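Local coordinates for type III chaperone protein ShcA (PDB 4G6T), which probably acts as a type III secretion chaperone of the CesT family, binding an effector protein before its export, at residues V26-N34 with T44-L54; P78-L86 with L94-P102. All coordinates share one frame; numbering follows the deposited sequence.

Contact 1. Residues V26-N34 with T44-L54; sequences VFDDHGTCN and TLSCDYARERL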
loop_
_atom_site.group_PDB
_atom_site.type_symbol
_atom_site.label_atom_id
_atom_site.label_comp_id
_atom_site.label_asym_id
_atom_site.label_seq_id
_atom_site.Cartn_x
_atom_site.Cartn_y
_atom_site.Cartn_z
ATOM N N VAL A 26 -8.703 -5.765 -3.413
ATOM C CA VAL A 26 -9.811 -4.866 -3.094
ATOM C C VAL A 26 -9.429 -3.796 -2.093
ATOM O O VAL A 26 -8.605 -3.984 -1.197
ATOM C CB VAL A 26 -11.075 -5.592 -2.614
ATOM C CG1 VAL A 26 -11.448 -6.692 -3.618
ATOM C CG2 VAL A 26 -10.889 -6.139 -1.239
ATOM N N PHE A 27 -10.043 -2.634 -2.236
ATOM C CA PHE A 27 -9.951 -1.664 -1.171
ATOM C C PHE A 27 -11.018 -1.942 -0.130
ATOM O O PHE A 27 -12.204 -2.135 -0.484
ATOM C CB PHE A 27 -10.159 -0.223 -1.727
ATOM C CG PHE A 27 -9.015 0.264 -2.549
ATOM C CD1 PHE A 27 -7.787 0.527 -1.945
ATOM C CD2 PHE A 27 -9.122 0.497 -3.912
ATOM C CE1 PHE A 27 -6.703 0.900 -2.705
ATOM C CE2 PHE A 27 -8.023 0.876 -4.674
ATOM C CZ PHE A 27 -6.839 1.138 -4.051
ATOM N N ASP A 28 -10.662 -1.945 1.147
ATOM C CA ASP A 28 -11.647 -2.057 2.199
ATOM C C ASP A 28 -12.460 -0.767 2.436
ATOM O O ASP A 28 -12.380 0.187 1.661
ATOM C CB ASP A 28 -10.956 -2.583 3.471
ATOM C CG ASP A 28 -9.958 -1.588 4.117
ATOM O OD1 ASP A 28 -10.004 -0.398 3.831
ATOM O OD2 ASP A 28 -9.177 -2.049 5.014
ATOM N N ASP A 29 -13.300 -0.750 3.454
ATOM C CA ASP A 29 -14.181 0.366 3.740
ATOM C C ASP A 29 -13.468 1.528 4.431
ATOM O O ASP A 29 -14.088 2.492 4.865
ATOM C CB ASP A 29 -15.377 -0.118 4.596
ATOM C CG ASP A 29 -16.413 -0.886 3.795
ATOM O OD1 ASP A 29 -16.465 -0.882 2.559
ATOM O OD2 ASP A 29 -17.255 -1.504 4.448
ATOM N N HIS A 30 -12.140 1.422 4.509
ATOM C CA HIS A 30 -11.295 2.549 4.880
ATOM C C HIS A 30 -10.471 2.989 3.717
ATOM O O HIS A 30 -9.566 3.830 3.873
ATOM C CB HIS A 30 -10.420 2.180 6.044
ATOM C CG HIS A 30 -11.195 1.951 7.295
ATOM N ND1 HIS A 30 -11.446 2.937 8.173
ATOM C CD2 HIS A 30 -11.801 0.812 7.792
ATOM C CE1 HIS A 30 -12.172 2.453 9.186
ATOM N NE2 HIS A 30 -12.393 1.149 8.949
ATOM N N GLY A 31 -10.735 2.479 2.529
ATOM C CA GLY A 31 -10.025 2.930 1.365
ATOM C C GLY A 31 -8.592 2.412 1.275
ATOM O O GLY A 31 -7.779 2.962 0.502
ATOM N N THR A 32 -8.314 1.258 1.909
ATOM C CA THR A 32 -6.983 0.674 1.941
ATOM C C THR A 32 -6.954 -0.753 1.478
ATOM O O THR A 32 -7.964 -1.488 1.567
ATOM C CB THR A 32 -6.350 0.789 3.307
ATOM O OG1 THR A 32 -6.972 -0.108 4.243
ATOM C CG2 THR A 32 -6.457 2.228 3.821
ATOM N N CYS A 33 -5.830 -1.115 0.907
ATOM C CA CYS A 33 -5.583 -2.474 0.410
ATOM C C CYS A 33 -4.268 -2.934 1.012
ATOM O O CYS A 33 -3.216 -2.528 0.527
ATOM C CB CYS A 33 -5.484 -2.527 -1.115
ATOM S SG CYS A 33 -5.190 -4.228 -1.729
ATOM N N ASN A 34 -4.308 -3.824 2.020
ATOM C CA ASN A 34 -3.127 -4.360 2.687
ATOM C C ASN A 34 -2.628 -5.551 1.971
ATOM O O ASN A 34 -3.461 -6.431 1.587
ATOM C CB ASN A 34 -3.467 -4.774 4.110
ATOM C CG ASN A 34 -3.866 -3.648 4.998
ATOM O OD1 ASN A 34 -3.531 -2.485 4.733
ATOM N ND2 ASN A 34 -4.577 -3.958 6.070
ATOM N N THR A 44 0.793 -1.233 2.052
ATOM C CA THR A 44 -0.599 -0.858 1.964
ATOM C C THR A 44 -0.778 0.158 0.875
ATOM O O THR A 44 0.057 1.064 0.721
ATOM C CB THR A 44 -1.250 -0.353 3.240
ATOM O OG1 THR A 44 -0.991 -1.306 4.302
ATOM C CG2 THR A 44 -2.750 -0.354 2.976
ATOM N N LEU A 45 -1.807 0.004 0.068
ATOM C CA LEU A 45 -2.236 1.077 -0.844
ATOM C C LEU A 45 -3.421 1.782 -0.227
ATOM O O LEU A 45 -4.397 1.130 0.213
ATOM C CB LEU A 45 -2.655 0.507 -2.166
ATOM C CG LEU A 45 -1.688 -0.224 -3.041
ATOM C CD1 LEU A 45 -2.332 -0.732 -4.318
ATOM C CD2 LEU A 45 -0.451 0.609 -3.349
ATOM N N SER A 46 -3.389 3.119 -0.168
ATOM C CA SER A 46 -4.384 3.892 0.536
ATOM C C SER A 46 -4.897 5.009 -0.370
ATOM O O SER A 46 -4.077 5.770 -0.910
ATOM C CB SER A 46 -3.819 4.487 1.820
ATOM O OG SER A 46 -4.770 5.122 2.661
ATOM N N CYS A 47 -6.229 5.111 -0.511
ATOM C CA CYS A 47 -6.790 6.097 -1.402
ATOM C C CYS A 47 -7.040 7.393 -0.653
ATOM O O CYS A 47 -7.809 7.416 0.302
ATOM C CB CYS A 47 -8.165 5.604 -1.911
ATOM S SG CYS A 47 -8.040 4.163 -2.945
ATOM N N ASP A 48 -6.404 8.480 -1.079
ATOM C CA ASP A 48 -6.667 9.752 -0.453
ATOM C C ASP A 48 -7.541 10.550 -1.409
ATOM O O ASP A 48 -7.060 11.270 -2.288
ATOM C CB ASP A 48 -5.365 10.465 -0.137
ATOM C CG ASP A 48 -5.583 11.763 0.610
ATOM O OD1 ASP A 48 -6.732 12.212 0.746
ATOM O OD2 ASP A 48 -4.550 12.348 1.054
ATOM N N TYR A 49 -8.836 10.377 -1.276
ATOM C CA TYR A 49 -9.769 10.881 -2.284
ATOM C C TYR A 49 -9.760 12.405 -2.301
ATOM O O TYR A 49 -9.745 12.957 -3.382
ATOM C CB TYR A 49 -11.207 10.415 -2.012
ATOM C CG TYR A 49 -11.405 8.902 -1.789
ATOM C CD1 TYR A 49 -11.337 7.989 -2.863
ATOM C CD2 TYR A 49 -11.583 8.421 -0.534
ATOM C CE1 TYR A 49 -11.466 6.629 -2.636
ATOM C CE2 TYR A 49 -11.689 7.061 -0.334
ATOM C CZ TYR A 49 -11.686 6.194 -1.378
ATOM O OH TYR A 49 -11.822 4.821 -1.150
ATOM N N ALA A 50 -9.728 13.001 -1.116
ATOM C CA ALA A 50 -9.803 14.451 -0.977
ATOM C C ALA A 50 -8.633 15.124 -1.641
ATOM O O ALA A 50 -8.793 16.213 -2.260
ATOM C CB ALA A 50 -9.896 14.823 0.484
ATOM N N ARG A 51 -7.447 14.521 -1.569
ATOM C CA ARG A 51 -6.257 15.090 -2.167
ATOM C C ARG A 51 -5.874 14.477 -3.487
ATOM O O ARG A 51 -4.817 14.774 -4.036
ATOM C CB ARG A 51 -5.089 15.048 -1.150
ATOM C CG ARG A 51 -5.429 15.577 0.246
ATOM C CD ARG A 51 -4.228 15.650 1.178
ATOM N NE ARG A 51 -4.551 16.077 2.560
ATOM C CZ ARG A 51 -5.066 15.308 3.517
ATOM N NH1 ARG A 51 -5.345 14.019 3.308
ATOM N NH2 ARG A 51 -5.328 15.824 4.722
ATOM N N GLU A 52 -6.741 13.615 -4.036
ATOM C CA GLU A 52 -6.567 13.085 -5.368
ATOM C C GLU A 52 -5.197 12.448 -5.533
ATOM O O GLU A 52 -4.478 12.672 -6.431
ATOM C CB GLU A 52 -6.858 14.144 -6.449
ATOM C CG GLU A 52 -8.289 14.637 -6.349
ATOM C CD GLU A 52 -8.649 15.644 -7.452
ATOM O OE1 GLU A 52 -8.555 15.306 -8.656
ATOM O OE2 GLU A 52 -9.046 16.777 -7.094
ATOM N N ARG A 53 -4.930 11.468 -4.661
ATOM C CA ARG A 53 -3.663 10.774 -4.753
ATOM C C ARG A 53 -3.801 9.352 -4.173
ATOM O O ARG A 53 -4.640 9.133 -3.290
ATOM C CB ARG A 53 -2.516 11.548 -3.977
ATOM C CG ARG A 53 -2.845 11.848 -2.538
ATOM C CD ARG A 53 -1.782 12.666 -1.751
ATOM N NE ARG A 53 -2.115 12.607 -0.361
ATOM C CZ ARG A 53 -1.228 12.611 0.655
ATOM N NH1 ARG A 53 0.071 12.690 0.399
ATOM N NH2 ARG A 53 -1.682 12.434 1.846
ATOM N N LEU A 54 -2.944 8.483 -4.643
ATOM C CA LEU A 54 -2.836 7.123 -4.096
ATOM C C LEU A 54 -1.541 7.064 -3.313
ATOM O O LEU A 54 -0.484 7.441 -3.825
ATOM C CB LEU A 54 -2.821 6.149 -5.231
ATOM C CG LEU A 54 -2.794 4.644 -4.818
ATOM C CD1 LEU A 54 -4.086 4.221 -4.094
ATOM C CD2 LEU A 54 -2.458 3.724 -6.010
#
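C47 sets its sulfur over the middle of the F27 ring, a Cys sulfur-aromatic contact with SG 3.5 Å from the ring centroid and only 13° off the ring normal. C47 SG lies anti to its own carbonyl carbon (chi1 -66°), which places it over that face, while L45 O comes to the ring edge, 3.7 Å from F27 CE1. L54 CD1 meets F27 CZ at 4.1 Å. L45 CB lies against F27 CE1 and, on the same face of the sheet, against C33 CB. This is the packed, buried half of an antiparallel hairpin. C33 and L45 exchange a pair of backbone bonds, and C47 N donates to G31 O at 2.8 Å.

On the other face of the sheet, which carries T32, S46, N34 and T44, the T32 methyl CG2 rests against S46 OG at 3.5 Å, and N34 lies alongside T44; another protein covers T32, N34 and T44. The solvent side is at the turns, with H30 and A50-E52. D28 OD1 holds the D28-G31 type I turn in an Asx turn, accepting from H30 N and T32 N on opposite faces of its carboxylate plane. Y49 OH reaches back to 3.6 Å from G31 CA. The Y49-E52 turn closes on D48 with a G1 bulge. D48 is buried and firmly held: OD2 accepts from R51 NH1 at 2.9 Å and from R53 side-on through NE and NH2, which should stabilise the carboxylate's negative charge.

F27 and C47 pack on Y9 and F27 and L45 on L13 of helix 8-19, L45 and L54 also reach L111 of helix 108-127, and the chain of another protein hydrogen-bonds to the N34 backbone at this outer strand of the sheet.

Contact 2. Residues P78-L86 with L94-P102; sequences PLLNAGPGL and LYHAYQSIP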
loop_
_atom_site.group_PDB
_atom_site.type_symbol
_atom_site.label_atom_id
_atom_site.label_comp_id
_atom_site.label_asym_id
_atom_site.label_seq_id
_atom_site.Cartn_x
_atom_site.Cartn_y
_atom_site.Cartn_z
ATOM N N PRO A 78 12.770 12.058 -1.230
ATOM C CA PRO A 78 11.768 12.619 -2.180
ATOM C C PRO A 78 12.232 13.891 -2.839
ATOM O O PRO A 78 11.927 14.103 -3.985
ATOM C CB PRO A 78 10.559 12.786 -1.330
ATOM C CG PRO A 78 10.729 11.755 -0.193
ATOM C CD PRO A 78 12.197 11.808 0.078
ATOM N N LEU A 79 12.863 14.758 -2.065
ATOM C CA LEU A 79 13.420 15.982 -2.702
ATOM C C LEU A 79 14.456 15.661 -3.718
ATOM O O LEU A 79 14.442 16.244 -4.815
ATOM C CB LEU A 79 13.990 16.917 -1.602
ATOM C CG LEU A 79 14.797 18.147 -2.082
ATOM C CD1 LEU A 79 13.837 19.009 -2.882
ATOM C CD2 LEU A 79 15.399 18.891 -0.881
ATOM N N LEU A 80 15.381 14.763 -3.427
ATOM C CA LEU A 80 16.528 14.494 -4.253
ATOM C C LEU A 80 16.186 13.863 -5.582
ATOM O O LEU A 80 16.763 14.185 -6.595
ATOM C CB LEU A 80 17.552 13.643 -3.519
ATOM C CG LEU A 80 17.951 14.150 -2.110
ATOM C CD1 LEU A 80 19.099 13.319 -1.572
ATOM C CD2 LEU A 80 18.278 15.637 -2.025
ATOM N N ASN A 81 15.164 12.981 -5.610
ATOM C CA ASN A 81 14.884 12.249 -6.841
ATOM C C ASN A 81 13.414 11.791 -7.042
ATOM O O ASN A 81 13.169 10.907 -7.892
ATOM C CB ASN A 81 15.809 11.043 -6.896
ATOM C CG ASN A 81 15.697 10.221 -5.643
ATOM O OD1 ASN A 81 14.610 9.831 -5.273
ATOM N ND2 ASN A 81 16.743 10.128 -4.891
ATOM N N ALA A 82 12.494 12.299 -6.228
ATOM C CA ALA A 82 11.059 12.001 -6.314
ATOM C C ALA A 82 10.766 10.556 -5.952
ATOM O O ALA A 82 9.657 10.090 -6.177
ATOM C CB ALA A 82 10.509 12.292 -7.714
ATOM N N GLY A 83 11.735 9.917 -5.358
ATOM C CA GLY A 83 11.560 8.555 -4.825
ATOM C C GLY A 83 10.917 8.505 -3.497
ATOM O O GLY A 83 10.374 9.455 -2.976
ATOM N N PRO A 84 10.840 7.280 -2.909
ATOM C CA PRO A 84 10.170 7.144 -1.657
ATOM C C PRO A 84 10.749 7.879 -0.472
ATOM O O PRO A 84 11.948 8.192 -0.498
ATOM C CB PRO A 84 10.284 5.618 -1.328
ATOM C CG PRO A 84 10.932 5.033 -2.460
ATOM C CD PRO A 84 11.366 6.037 -3.484
ATOM N N GLY A 85 9.951 8.152 0.488
ATOM C CA GLY A 85 10.348 8.838 1.695
ATOM C C GLY A 85 10.331 7.894 2.867
ATOM O O GLY A 85 10.024 6.682 2.725
ATOM N N LEU A 86 10.623 8.446 4.023
ATOM C CA LEU A 86 10.449 7.751 5.292
ATOM C C LEU A 86 10.161 8.734 6.417
ATOM O O LEU A 86 10.438 9.980 6.333
ATOM C CB LEU A 86 11.666 6.880 5.575
ATOM C CG LEU A 86 12.994 7.483 6.009
ATOM C CD1 LEU A 86 12.914 8.005 7.467
ATOM C CD2 LEU A 86 14.186 6.517 5.844
ATOM N N LEU A 94 6.588 2.911 14.831
ATOM C CA LEU A 94 7.193 2.292 13.676
ATOM C C LEU A 94 7.549 3.270 12.538
ATOM O O LEU A 94 6.804 4.213 12.285
ATOM C CB LEU A 94 6.223 1.242 13.120
ATOM C CG LEU A 94 5.838 0.136 14.129
ATOM C CD1 LEU A 94 4.738 -0.724 13.513
ATOM C CD2 LEU A 94 7.045 -0.709 14.453
ATOM N N TYR A 95 8.671 3.016 11.940
ATOM C CA TYR A 95 9.123 3.762 10.753
ATOM C C TYR A 95 8.331 3.280 9.546
ATOM O O TYR A 95 8.180 2.060 9.293
ATOM C CB TYR A 95 10.585 3.647 10.507
ATOM C CG TYR A 95 11.429 4.274 11.588
ATOM C CD1 TYR A 95 11.516 5.641 11.704
ATOM C CD2 TYR A 95 12.124 3.502 12.468
ATOM C CE1 TYR A 95 12.297 6.232 12.681
ATOM C CE2 TYR A 95 12.938 4.092 13.436
ATOM C CZ TYR A 95 13.002 5.454 13.527
ATOM O OH TYR A 95 13.801 6.051 14.505
ATOM N N HIS A 96 7.878 4.251 8.771
ATOM C CA HIS A 96 7.101 4.032 7.544
ATOM C C HIS A 96 7.823 4.541 6.350
ATOM O O HIS A 96 8.281 5.706 6.382
ATOM C CB HIS A 96 5.746 4.686 7.607
ATOM C CG HIS A 96 4.840 4.102 8.664
ATOM N ND1 HIS A 96 3.601 3.568 8.408
ATOM C CD2 HIS A 96 5.053 3.962 9.995
ATOM C CE1 HIS A 96 3.071 3.090 9.574
ATOM N NE2 HIS A 96 3.934 3.356 10.545
ATOM N N ALA A 97 7.864 3.775 5.257
ATOM C CA ALA A 97 8.298 4.231 3.947
ATOM C C ALA A 97 7.021 4.584 3.146
ATOM O O ALA A 97 5.940 4.061 3.400
ATOM C CB ALA A 97 9.089 3.185 3.235
ATOM N N TYR A 98 7.121 5.576 2.254
ATOM C CA TYR A 98 5.920 6.010 1.545
ATOM C C TYR A 98 6.268 6.566 0.168
ATOM O O TYR A 98 7.410 7.084 -0.096
ATOM C CB TYR A 98 5.103 7.020 2.347
ATOM C CG TYR A 98 5.874 8.319 2.521
ATOM C CD1 TYR A 98 5.671 9.352 1.605
ATOM C CD2 TYR A 98 6.672 8.524 3.594
ATOM C CE1 TYR A 98 6.302 10.574 1.784
ATOM C CE2 TYR A 98 7.363 9.745 3.740
ATOM C CZ TYR A 98 7.158 10.751 2.804
ATOM O OH TYR A 98 7.869 11.939 2.884
ATOM N N GLN A 99 5.316 6.452 -0.751
ATOM C CA GLN A 99 5.383 7.144 -2.054
ATOM C C GLN A 99 3.980 7.586 -2.353
ATOM O O GLN A 99 3.018 6.885 -2.034
ATOM C CB GLN A 99 5.922 6.261 -3.131
ATOM C CG GLN A 99 5.945 6.821 -4.561
ATOM C CD GLN A 99 6.779 8.086 -4.701
ATOM O OE1 GLN A 99 6.509 9.093 -4.065
ATOM N NE2 GLN A 99 7.844 7.951 -5.404
ATOM N N SER A 100 3.806 8.762 -2.918
ATOM C CA SER A 100 2.497 9.242 -3.333
ATOM C C SER A 100 2.480 9.364 -4.819
ATOM O O SER A 100 3.445 9.794 -5.455
ATOM C CB SER A 100 2.159 10.596 -2.713
ATOM O OG SER A 100 0.946 11.087 -3.238
ATOM N N ILE A 101 1.369 8.974 -5.435
ATOM C CA ILE A 101 1.189 9.103 -6.898
ATOM C C ILE A 101 -0.104 9.933 -7.110
ATOM O O ILE A 101 -1.205 9.536 -6.709
ATOM C CB ILE A 101 1.062 7.761 -7.638
ATOM C CG1 ILE A 101 2.163 6.745 -7.274
ATOM C CG2 ILE A 101 1.003 8.051 -9.136
ATOM C CD1 ILE A 101 1.903 5.332 -7.800
ATOM N N PRO A 102 0.019 11.126 -7.714
ATOM C CA PRO A 102 -1.221 11.876 -7.981
ATOM C C PRO A 102 -2.093 11.116 -8.970
ATOM O O PRO A 102 -1.592 10.413 -9.844
ATOM C CB PRO A 102 -0.726 13.160 -8.612
ATOM C CG PRO A 102 0.723 13.204 -8.413
ATOM C CD PRO A 102 1.252 11.808 -8.193
HETATM O O HOH W 1 8.206 10.993 -3.411
HETATM O O HOH W 2 10.511 11.453 3.816
#
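Y98 lays its ring across G85, and a pair of backbone bonds between the same two residues closes the open end of the hairpin, away from its connecting loop. Y98 CB leaves the strand on the face where G85 carries no side chain, and CG stands between the backbone N and the carbonyl carbon (chi1 66°), turning the ring over the neighbouring strand. Along the ring, CD2 comes 3.8 Å from G85 C, then CE2 lies 3.5 Å from L86 N. CZ is 3.9 Å from G85 CA, whose C-H points at the ring face in a CH-pi contact, offset toward the rim. At the tip, OH donates to a water at 2.8 Å, and the same water accepts from L86 N at 3.0 Å, bridging side chain to backbone; P78 CG passes nearby.

G85 N donates to Y98 O at 2.8 Å, in the carbonyl plane, whereas the return bond from Y98 N meets G85 O from above its plane, 52° out. In the next pair, L86 CA and A97 CA carry their side chains to the face opposite the tyrosine.

Further along, Q99 reaches the turn after helix 77-81. Its NE2 meets A82 O at 2.9 Å on a lone pair, with the amide lying flat to it, while OE1 accepts from S100 N and touches a second water that also contacts G83 O. With both ends of the amide bound, its rotation is fixed.

On the face of the sheet that carries L86 and A97, helix 108-127 receives P84 and A97 on W121 and L86 on W125, and its E114 is a second partner for Q99 NE2; L86 also touches L71 of helix 68-74, and strand 53-59 flanks 95-102 on its other side.

Overall arrangement
Contact 1 pairs outer strand 32-37 with 41-48 and runs on into 53-59; contact 2 pairs 95-102 with the other outer strand, 85-88, of the same antiparallel sheet. Their centres are about 16 Å apart. They meet where strands 53-59 and 95-102 run side by side: L54 O lies 2.9 Å from I101 N, a probable hydrogen bond, and R53 CD packs 3.5 Å from S100 OG. Helix 108-127 packs against both. The chain of another protein comes within reach of many residues of contact 1 but only L94 and H96 of contact 2, so of the two, contact 1 lies much more at the interface with the partner protein.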